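Long-range contact in membrane-associated protein VP24 (Marburg virus - Musoke, Kenya, 1980, PDB 4OR8), which may act as a minor matrix protein of the virion, with a role in nucleocapsid assembly and virus budding: residues T205-G210 and F235-E240. Numbering follows the deposited sequence.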
ATOM      1  N   THR B 205      -9.516  -9.535   1.599  1.00  9.17           N
ATOM      2  CA  THR B 205      -9.031  -9.184   2.927  1.00 10.50           C
ATOM      3  C   THR B 205      -7.938  -8.119   2.858  1.00 18.93           C
ATOM      4  O   THR B 205      -7.015  -8.212   2.043  1.00 16.64           O
ATOM      5  CB  THR B 205      -8.478 -10.422   3.650  1.00 11.38           C
ATOM      6  OG1 THR B 205      -9.494 -11.429   3.718  1.00 20.45           O
ATOM      7  CG2 THR B 205      -8.025 -10.070   5.054  1.00 13.13           C
ATOM      8  N   ARG B 206      -8.040  -7.105   3.709  1.00 15.30           N
ATOM      9  CA  ARG B 206      -7.011  -6.076   3.753  1.00 16.14           C
ATOM     10  C   ARG B 206      -5.833  -6.493   4.631  1.00 24.01           C
ATOM     11  O   ARG B 206      -5.999  -6.811   5.810  1.00 24.06           O
ATOM     12  CB  ARG B 206      -7.579  -4.742   4.237  1.00 15.12           C
ATOM     13  CG  ARG B 206      -6.552  -3.630   4.229  1.00 14.31           C
ATOM     14  CD  ARG B 206      -7.165  -2.289   4.581  1.00 16.26           C
ATOM     15  NE  ARG B 206      -6.230  -1.202   4.299  1.00 20.29           N
ATOM     16  CZ  ARG B 206      -6.540   0.088   4.357  1.00 19.21           C
ATOM     17  NH1 ARG B 206      -7.767   0.466   4.691  1.00 19.31           N
ATOM     18  NH2 ARG B 206      -5.621   1.001   4.078  1.00 21.26           N
ATOM     19  N   VAL B 207      -4.646  -6.497   4.038  1.00 14.75           N
ATOM     20  CA  VAL B 207      -3.416  -6.723   4.777  1.00 16.16           C
ATOM     21  C   VAL B 207      -2.572  -5.451   4.730  1.00 18.05           C
ATOM     22  O   VAL B 207      -2.982  -4.457   4.138  1.00 17.08           O
ATOM     23  CB  VAL B 207      -2.625  -7.919   4.209  1.00 22.25           C
ATOM     24  CG1 VAL B 207      -3.318  -9.217   4.555  1.00 13.07           C
ATOM     25  CG2 VAL B 207      -2.451  -7.785   2.696  1.00 18.38           C
ATOM     26  N   ASN B 208      -1.401  -5.478   5.356  1.00 18.73           N
ATOM     27  CA  ASN B 208      -0.520  -4.317   5.358  1.00 23.41           C
ATOM     28  C   ASN B 208      -0.048  -3.923   3.962  1.00 26.88           C
ATOM     29  O   ASN B 208       0.189  -2.745   3.685  1.00 26.04           O
ATOM     30  CB  ASN B 208       0.689  -4.559   6.263  1.00 31.71           C
ATOM     31  CG  ASN B 208       0.325  -4.577   7.731  1.00 30.58           C
ATOM     32  OD1 ASN B 208      -0.577  -3.862   8.166  1.00 23.81           O
ATOM     33  ND2 ASN B 208       1.027  -5.398   8.506  1.00 30.43           N
ATOM     34  N   MET B 209       0.083  -4.913   3.086  1.00 24.22           N
ATOM     35  CA  MET B 209       0.626  -4.684   1.749  1.00 28.40           C
ATOM     36  C   MET B 209      -0.443  -4.258   0.754  1.00 23.52           C
ATOM     37  O   MET B 209      -0.141  -3.712  -0.306  1.00 31.86           O
ATOM     38  CB  MET B 209       1.344  -5.935   1.244  1.00 20.23           C
ATOM     39  CG  MET B 209       2.583  -6.283   2.043  1.00 27.89           C
ATOM     40  SD  MET B 209       3.529  -7.626   1.311  1.00 46.06           S
ATOM     41  CE  MET B 209       3.779  -6.999  -0.348  1.00 50.52           C
ATOM     42  N   GLY B 210      -1.697  -4.508   1.102  1.00 22.10           N
ATOM     43  CA  GLY B 210      -2.799  -4.182   0.222  1.00 21.06           C
ATOM     44  C   GLY B 210      -3.971  -5.108   0.453  1.00 15.37           C
ATOM     45  O   GLY B 210      -4.322  -5.404   1.591  1.00 25.50           O
ATOM     46  N   PHE B 235      -5.443 -17.323  -5.337  1.00 19.73           N
ATOM     47  CA  PHE B 235      -5.356 -16.060  -4.620  1.00 17.43           C
ATOM     48  C   PHE B 235      -4.237 -15.181  -5.153  1.00 23.87           C
ATOM     49  O   PHE B 235      -3.230 -15.675  -5.661  1.00 23.19           O
ATOM     50  CB  PHE B 235      -5.190 -16.288  -3.115  1.00 23.46           C
ATOM     51  CG  PHE B 235      -3.854 -16.848  -2.723  1.00 27.81           C
ATOM     52  CD1 PHE B 235      -3.607 -18.209  -2.804  1.00 20.11           C
ATOM     53  CD2 PHE B 235      -2.847 -16.017  -2.257  1.00 25.74           C
ATOM     54  CE1 PHE B 235      -2.379 -18.727  -2.439  1.00 25.33           C
ATOM     55  CE2 PHE B 235      -1.613 -16.530  -1.891  1.00 19.71           C
ATOM     56  CZ  PHE B 235      -1.382 -17.887  -1.981  1.00 20.29           C
ATOM     57  N   GLY B 236      -4.429 -13.872  -5.038  1.00 22.74           N
ATOM     58  CA  GLY B 236      -3.430 -12.910  -5.454  1.00 16.05           C
ATOM     59  C   GLY B 236      -3.442 -11.712  -4.530  1.00 21.11           C
ATOM     60  O   GLY B 236      -4.276 -11.623  -3.631  1.00 20.65           O
ATOM     61  N   LEU B 237      -2.519 -10.785  -4.753  1.00 26.41           N
ATOM     62  CA  LEU B 237      -2.404  -9.614  -3.900  1.00 20.81           C
ATOM     63  C   LEU B 237      -2.436  -8.336  -4.724  1.00 22.16           C
ATOM     64  O   LEU B 237      -1.561  -8.106  -5.559  1.00 28.65           O
ATOM     65  CB  LEU B 237      -1.109  -9.680  -3.090  1.00 27.82           C
ATOM     66  CG  LEU B 237      -0.816  -8.514  -2.146  1.00 30.25           C
ATOM     67  CD1 LEU B 237      -1.895  -8.408  -1.084  1.00 30.01           C
ATOM     68  CD2 LEU B 237       0.553  -8.674  -1.506  1.00 35.67           C
ATOM     69  N   VAL B 238      -3.451  -7.510  -4.495  1.00 16.11           N
ATOM     70  CA  VAL B 238      -3.522  -6.210  -5.146  1.00 18.70           C
ATOM     71  C   VAL B 238      -2.960  -5.136  -4.223  1.00 19.29           C
ATOM     72  O   VAL B 238      -3.464  -4.927  -3.121  1.00 18.62           O
ATOM     73  CB  VAL B 238      -4.958  -5.843  -5.565  1.00 17.32           C
ATOM     74  CG1 VAL B 238      -4.985  -4.451  -6.169  1.00  9.01           C
ATOM     75  CG2 VAL B 238      -5.502  -6.858  -6.560  1.00 12.26           C
ATOM     76  N   ALA B 239      -1.905  -4.467  -4.681  1.00 17.66           N
ATOM     77  CA  ALA B 239      -1.245  -3.431  -3.897  1.00 12.26           C
ATOM     78  C   ALA B 239      -2.179  -2.258  -3.649  1.00 15.62           C
ATOM     79  O   ALA B 239      -2.969  -1.884  -4.513  1.00 20.98           O
ATOM     80  CB  ALA B 239       0.014  -2.966  -4.590  1.00 12.45           C
ATOM     81  N   GLU B 240      -2.068  -1.681  -2.462  1.00 17.52           N
ATOM     82  CA  GLU B 240      -2.936  -0.599  -2.020  1.00 12.83           C
ATOM     83  C   GLU B 240      -2.980   0.578  -2.993  1.00 19.39           C
ATOM     84  O   GLU B 240      -4.045   1.141  -3.245  1.00 22.26           O
ATOM     85  CB  GLU B 240      -2.477  -0.125  -0.641  1.00 20.70           C
ATOM     86  CG  GLU B 240      -3.425   0.816   0.063  1.00 30.83           C
ATOM     87  CD  GLU B 240      -2.989   1.096   1.489  1.00 39.95           C
ATOM     88  OE1 GLU B 240      -2.120   0.356   1.997  1.00 35.34           O
ATOM     89  OE2 GLU B 240      -3.507   2.055   2.099  1.00 36.71           O
TER
HETATM   90  O   HOH W   1      -3.739  -2.002   3.341  1.00 25.30           O
HETATM   91  O   HOH W   2      -0.083  -0.990   1.523  1.00 24.35           O
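Leu237 reaches from strand 228-239 to the tight turn at 207-210, its two methyls dividing the work. CG, anti to the backbone N (chi1 179°), heads for the turn. CD1 packs on Val207, 3.9 Å from Val207 CG2. CD2 takes Met209, with Met209 CE at 3.8 Å and CB only slightly farther. The Met209 and Leu237 side chains cross at about a right angle, and the bend at chi3 (54°) turns Met209 CE onto that methyl. Leu70 and Leu71 of helix 68-73 extend this apolar patch.

The turn is a beta hairpin link between strands 201-206 and 210-221, closed by Val207 N to Gly210 O (2.7 Å) and the reverse, longer bond. Gly210 then meets Ala239 as an antiparallel non-hydrogen-bonded pair. Its backbone angles are usually open only to glycine, and with no side chain its CA comes close enough for a CH...O contact to Val238 O at 3.5 Å.

Glu240, just past the end of strand 228-239, carries the polar half. Its extended chain carries the carboxylate out toward Arg206, with OE2 3.1 Å from Arg206 NH2 in a salt bridge of doubtful exact geometry, since OE2 is modelled too close to another atom. The carboxylate and guanidinium planes lie 83° apart. One water joins Arg206 NE and Val207 O to Glu240 OE1; another links Asn208 O to the same oxygen. Arg206 NH1 is hydrogen-bonded to Leu181 O, and Glu240 OE2 also pairs with Arg244 of its own chain and of the second subunit. Apolar packing and two bridging waters thus join turn to strand end, while the arginines would be expected to offset the charge of Glu240 and its close counterpart, Glu240 of the second subunit.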